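Local coordinates for protein GDSL-esterase (Pseudoalteromonas sp., PDB 3HP4) that probably hydrolyses ester bonds as a cold-adapted serine esterase of the GDSL (SGNH hydrolase) family, perhaps acting on lysophospholipids, at residues V85-V96 and F125-T136. Numbering follows the deposited sequence. Where two conformers were deposited one is given.
Sequences VKKMQTNLTALV and FTSSFTQISEDT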
loop_
_atom_site.group_PDB
_atom_site.type_symbol
_atom_site.label_atom_id
_atom_site.label_comp_id
_atom_site.label_asym_id
_atom_site.label_seq_id
_atom_site.Cartn_x
_atom_site.Cartn_y
_atom_site.Cartn_z
ATOM N N VAL A 85 -3.988 10.602 -14.186
ATOM C CA VAL A 85 -4.753 9.756 -13.261
ATOM C C VAL A 85 -5.493 8.729 -14.033
ATOM O O VAL A 85 -5.634 7.591 -13.526
ATOM C CB VAL A 85 -5.669 10.623 -12.399
ATOM C CG1 VAL A 85 -6.556 9.815 -11.586
ATOM C CG2 VAL A 85 -4.855 11.557 -11.488
ATOM N N LYS A 86 -6.017 8.991 -15.214
ATOM C CA LYS A 86 -6.726 7.974 -15.977
ATOM C C LYS A 86 -5.859 6.770 -16.263
ATOM O O LYS A 86 -6.334 5.589 -16.135
ATOM C CB LYS A 86 -7.269 8.584 -17.281
ATOM C CG LYS A 86 -8.004 7.604 -18.186
ATOM C CD LYS A 86 -8.475 8.304 -19.494
ATOM C CE LYS A 86 -9.294 7.375 -20.392
ATOM N NZ LYS A 86 -9.687 8.020 -21.698
ATOM N N LYS A 87 -4.582 6.959 -16.579
ATOM C CA LYS A 87 -3.695 5.863 -16.842
ATOM C C LYS A 87 -3.370 5.143 -15.553
ATOM O O LYS A 87 -3.334 3.907 -15.528
ATOM C CB LYS A 87 -2.408 6.367 -17.540
ATOM C CG LYS A 87 -1.487 5.200 -17.887
ATOM C CD LYS A 87 -2.166 4.191 -18.850
ATOM C CE LYS A 87 -1.288 2.961 -19.112
ATOM N NZ LYS A 87 -1.928 2.018 -20.084
ATOM N N MET A 88 -3.096 5.873 -14.466
ATOM C CA MET A 88 -2.891 5.213 -13.165
ATOM C C MET A 88 -4.113 4.365 -12.826
ATOM O O MET A 88 -3.941 3.228 -12.345
ATOM C CB MET A 88 -2.679 6.283 -12.092
ATOM C CG MET A 88 -2.410 5.643 -10.728
ATOM S SD MET A 88 -2.363 6.827 -9.363
ATOM C CE MET A 88 -4.090 7.198 -9.157
ATOM N N GLN A 89 -5.315 4.868 -13.046
ATOM C CA GLN A 89 -6.521 4.123 -12.740
ATOM C C GLN A 89 -6.610 2.858 -13.576
ATOM O O GLN A 89 -6.950 1.778 -13.065
ATOM C CB GLN A 89 -7.709 5.062 -12.948
ATOM C CG GLN A 89 -9.001 4.510 -12.468
ATOM C CD GLN A 89 -10.078 5.555 -12.359
ATOM O OE1 GLN A 89 -9.788 6.749 -12.274
ATOM N NE2 GLN A 89 -11.309 5.105 -12.378
ATOM N N THR A 90 -6.288 2.924 -14.858
ATOM C CA THR A 90 -6.248 1.739 -15.711
ATOM C C THR A 90 -5.263 0.727 -15.153
ATOM O O THR A 90 -5.548 -0.485 -15.068
ATOM C CB THR A 90 -5.869 2.165 -17.150
ATOM O OG1 THR A 90 -6.944 2.983 -17.623
ATOM C CG2 THR A 90 -5.668 0.955 -18.066
ATOM N N ASN A 91 -4.075 1.176 -14.785
ATOM C CA ASN A 91 -3.059 0.294 -14.276
ATOM C C ASN A 91 -3.473 -0.353 -12.968
ATOM O O ASN A 91 -3.323 -1.582 -12.817
ATOM C CB ASN A 91 -1.719 1.020 -14.019
ATOM C CG ASN A 91 -1.016 1.469 -15.256
ATOM O OD1 ASN A 91 -1.280 0.994 -16.359
ATOM N ND2 ASN A 91 -0.171 2.429 -15.067
ATOM N N LEU A 92 -3.985 0.427 -12.006
ATOM C CA LEU A 92 -4.401 -0.127 -10.732
ATOM C C LEU A 92 -5.587 -1.058 -10.892
ATOM O O LEU A 92 -5.657 -2.085 -10.199
ATOM C CB LEU A 92 -4.721 1.005 -9.757
ATOM C CG LEU A 92 -3.556 1.882 -9.321
ATOM C CD1 LEU A 92 -4.111 3.064 -8.519
ATOM C CD2 LEU A 92 -2.531 1.144 -8.462
ATOM N N THR A 93 -6.519 -0.761 -11.783
ATOM C CA THR A 93 -7.652 -1.660 -12.008
ATOM C C THR A 93 -7.148 -2.980 -12.530
ATOM O O THR A 93 -7.629 -4.041 -12.109
ATOM C CB THR A 93 -8.606 -1.008 -12.993
ATOM O OG1 THR A 93 -9.082 0.200 -12.413
ATOM C CG2 THR A 93 -9.801 -1.900 -13.269
ATOM N N ALA A 94 -6.187 -2.969 -13.442
ATOM C CA ALA A 94 -5.632 -4.229 -13.963
ATOM C C ALA A 94 -4.915 -4.967 -12.872
ATOM O O ALA A 94 -4.980 -6.224 -12.838
ATOM C CB ALA A 94 -4.708 -3.910 -15.139
ATOM N N LEU A 95 -4.195 -4.314 -11.955
ATOM C CA LEU A 95 -3.563 -4.972 -10.831
ATOM C C LEU A 95 -4.596 -5.663 -10.002
ATOM O O LEU A 95 -4.391 -6.834 -9.581
ATOM C CB LEU A 95 -2.747 -4.016 -9.905
ATOM C CG LEU A 95 -1.460 -3.408 -10.432
ATOM C CD1 LEU A 95 -0.940 -2.259 -9.583
ATOM C CD2 LEU A 95 -0.425 -4.539 -10.541
ATOM N N VAL A 96 -5.691 -4.985 -9.673
ATOM C CA VAL A 96 -6.754 -5.602 -8.872
ATOM C C VAL A 96 -7.347 -6.777 -9.600
ATOM O O VAL A 96 -7.523 -7.861 -9.000
ATOM C CB VAL A 96 -7.837 -4.545 -8.570
ATOM C CG1 VAL A 96 -9.002 -5.210 -7.919
ATOM C CG2 VAL A 96 -7.253 -3.441 -7.641
ATOM N N PHE A 125 -6.697 12.508 -8.249
ATOM C CA PHE A 125 -5.834 11.401 -7.857
ATOM C C PHE A 125 -6.437 10.627 -6.692
ATOM O O PHE A 125 -6.632 9.407 -6.824
ATOM C CB PHE A 125 -4.454 12.030 -7.469
ATOM C CG PHE A 125 -3.511 11.026 -6.895
ATOM C CD1 PHE A 125 -2.646 10.305 -7.715
ATOM C CD2 PHE A 125 -3.476 10.806 -5.548
ATOM C CE1 PHE A 125 -1.752 9.383 -7.137
ATOM C CE2 PHE A 125 -2.594 9.889 -4.980
ATOM C CZ PHE A 125 -1.744 9.173 -5.776
ATOM N N THR A 126 -6.790 11.282 -5.608
ATOM C CA THR A 126 -7.269 10.507 -4.445
ATOM C C THR A 126 -8.632 9.868 -4.757
ATOM O O THR A 126 -8.889 8.710 -4.391
ATOM C CB THR A 126 -7.306 11.368 -3.235
ATOM O OG1 THR A 126 -5.963 11.735 -2.927
ATOM C CG2 THR A 126 -7.921 10.598 -2.054
ATOM N N SER A 127 -9.514 10.554 -5.449
ATOM C CA SER A 127 -10.812 10.002 -5.743
ATOM C C SER A 127 -10.732 8.814 -6.668
ATOM O O SER A 127 -11.648 7.939 -6.666
ATOM C CB SER A 127 -11.759 11.089 -6.219
ATOM O OG SER A 127 -11.350 11.556 -7.490
ATOM N N SER A 128 -9.659 8.679 -7.443
ATOM C CA SER A 128 -9.602 7.543 -8.331
ATOM C C SER A 128 -9.577 6.221 -7.543
ATOM O O SER A 128 -10.075 5.214 -8.065
ATOM C CB SER A 128 -8.383 7.623 -9.277
ATOM O OG SER A 128 -7.179 7.362 -8.567
ATOM N N PHE A 129 -9.048 6.188 -6.330
ATOM C CA PHE A 129 -9.018 4.931 -5.575
ATOM C C PHE A 129 -10.445 4.504 -5.215
ATOM O O PHE A 129 -10.759 3.305 -5.316
ATOM C CB PHE A 129 -8.149 5.065 -4.321
ATOM C CG PHE A 129 -6.702 5.375 -4.634
ATOM C CD1 PHE A 129 -5.818 4.359 -5.003
ATOM C CD2 PHE A 129 -6.266 6.673 -4.726
ATOM C CE1 PHE A 129 -4.525 4.667 -5.368
ATOM C CE2 PHE A 129 -4.973 6.963 -5.142
ATOM C CZ PHE A 129 -4.116 5.957 -5.473
ATOM N N THR A 130 -11.304 5.456 -4.868
ATOM C CA THR A 130 -12.714 5.124 -4.584
ATOM C C THR A 130 -13.352 4.583 -5.874
ATOM O O THR A 130 -14.105 3.597 -5.840
ATOM C CB THR A 130 -13.442 6.321 -4.157
ATOM O OG1 THR A 130 -12.791 6.790 -2.944
ATOM C CG2 THR A 130 -14.893 6.028 -3.829
ATOM N N GLN A 131 -13.108 5.197 -7.012
ATOM C CA GLN A 131 -13.685 4.711 -8.272
ATOM C C GLN A 131 -13.218 3.314 -8.637
ATOM O O GLN A 131 -14.031 2.476 -9.061
ATOM C CB GLN A 131 -13.327 5.705 -9.389
ATOM C CG GLN A 131 -13.989 7.081 -9.174
ATOM C CD GLN A 131 -13.333 8.139 -9.950
ATOM O OE1 GLN A 131 -13.044 7.922 -11.125
ATOM N NE2 GLN A 131 -13.159 9.300 -9.339
ATOM N N ILE A 132 -11.943 2.984 -8.379
ATOM C CA ILE A 132 -11.457 1.623 -8.663
ATOM C C ILE A 132 -12.146 0.681 -7.742
ATOM O O ILE A 132 -12.553 -0.438 -8.185
ATOM C CB ILE A 132 -9.950 1.577 -8.437
ATOM C CG1 ILE A 132 -9.221 2.440 -9.460
ATOM C CG2 ILE A 132 -9.422 0.140 -8.491
ATOM C CD1 ILE A 132 -7.820 2.862 -9.012
ATOM N N SER A 133 -12.346 1.008 -6.456
ATOM C CA SER A 133 -13.031 0.134 -5.559
ATOM C C SER A 133 -14.478 -0.113 -6.014
ATOM O O SER A 133 -14.966 -1.245 -5.949
ATOM C CB SER A 133 -12.987 0.759 -4.190
ATOM O OG SER A 133 -13.761 -0.033 -3.363
ATOM N N GLU A 134 -15.176 0.911 -6.495
ATOM C CA GLU A 134 -16.521 0.685 -7.005
ATOM C C GLU A 134 -16.510 -0.256 -8.196
ATOM O O GLU A 134 -17.420 -1.102 -8.305
ATOM C CB GLU A 134 -17.168 2.013 -7.469
ATOM C CG GLU A 134 -17.515 3.004 -6.296
ATOM C CD GLU A 134 -18.108 4.256 -6.766
ATOM O OE1 GLU A 134 -17.385 5.200 -6.926
ATOM O OE2 GLU A 134 -19.316 4.527 -6.778
ATOM N N ASP A 135 -15.526 -0.111 -9.063
ATOM C CA ASP A 135 -15.415 -0.888 -10.337
ATOM C C ASP A 135 -15.089 -2.351 -10.074
ATOM O O ASP A 135 -15.500 -3.207 -10.858
ATOM C CB ASP A 135 -14.319 -0.258 -11.222
ATOM C CG ASP A 135 -14.780 1.027 -11.926
ATOM O OD1 ASP A 135 -15.909 1.466 -11.732
ATOM O OD2 ASP A 135 -13.973 1.654 -12.664
ATOM N N THR A 136 -14.347 -2.644 -9.024
ATOM C CA THR A 136 -13.749 -3.970 -8.839
ATOM C C THR A 136 -14.192 -4.614 -7.573
ATOM O O THR A 136 -13.862 -5.794 -7.364
ATOM C CB THR A 136 -12.247 -3.873 -8.753
ATOM O OG1 THR A 136 -11.836 -3.063 -7.614
ATOM C CG2 THR A 136 -11.625 -3.274 -10.015
HETATM O O HOH W 1 -11.345 1.782 -12.787
#
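V85 spreads its two methyls over the start of 125-136. CG2 rests on the backbone of F125, and CG1 meets CB of S128 at 3.7 Å. M88 makes a Met-aromatic contact with F125, crossing it at about a right angle. Its SD lies 3.4 Å from F125 CE1, oblique to the ring. The bend at chi3 (75°) brings CE against F125 CD1 and F129 CZ; SD is also oblique to the F129 ring. In the conformer given, S128 OG donates to F125 O. Q89 is a knob in the hole formed by S128, Q131, I132 and D135. The side chains of Q89 and I132 run past each other in opposite directions, Q89 CG 3.7 Å from I132 CG1, while Q89 OE1 sits against S128 CB. The amide planes of Q89 and Q131 are 70° apart. One water accepts a weak bond from Q89 NE2 and donates to T93 OG1 and, in the conformer given, to D135 OD2 (2.6 Å). Shortening Q89 to an alanine is likely to leave most of the hole unoccupied and take a weak donor from the water.

Helices 85-101 and 119-136 run side by side on one face of the parallel sheet of this alpha/beta SGNH hydrolase fold; the axes of segments 85-96 and 125-136 come within 9.9 Å and cross at -33°. L92 CD1 reaches F129 CE1 at 3.6 Å, and its CB packs on I132 CD1. I132 is a knob in turn, set among Q89, L92, T93 and V96; it also touches L108 of strand 105-109. T93 OG1 donates to Q89 O from above the carbonyl plane, and its CG2 faces T136 CG2. V96 CG1 lies 3.6 Å from T136 OG1, which donates to I132 O.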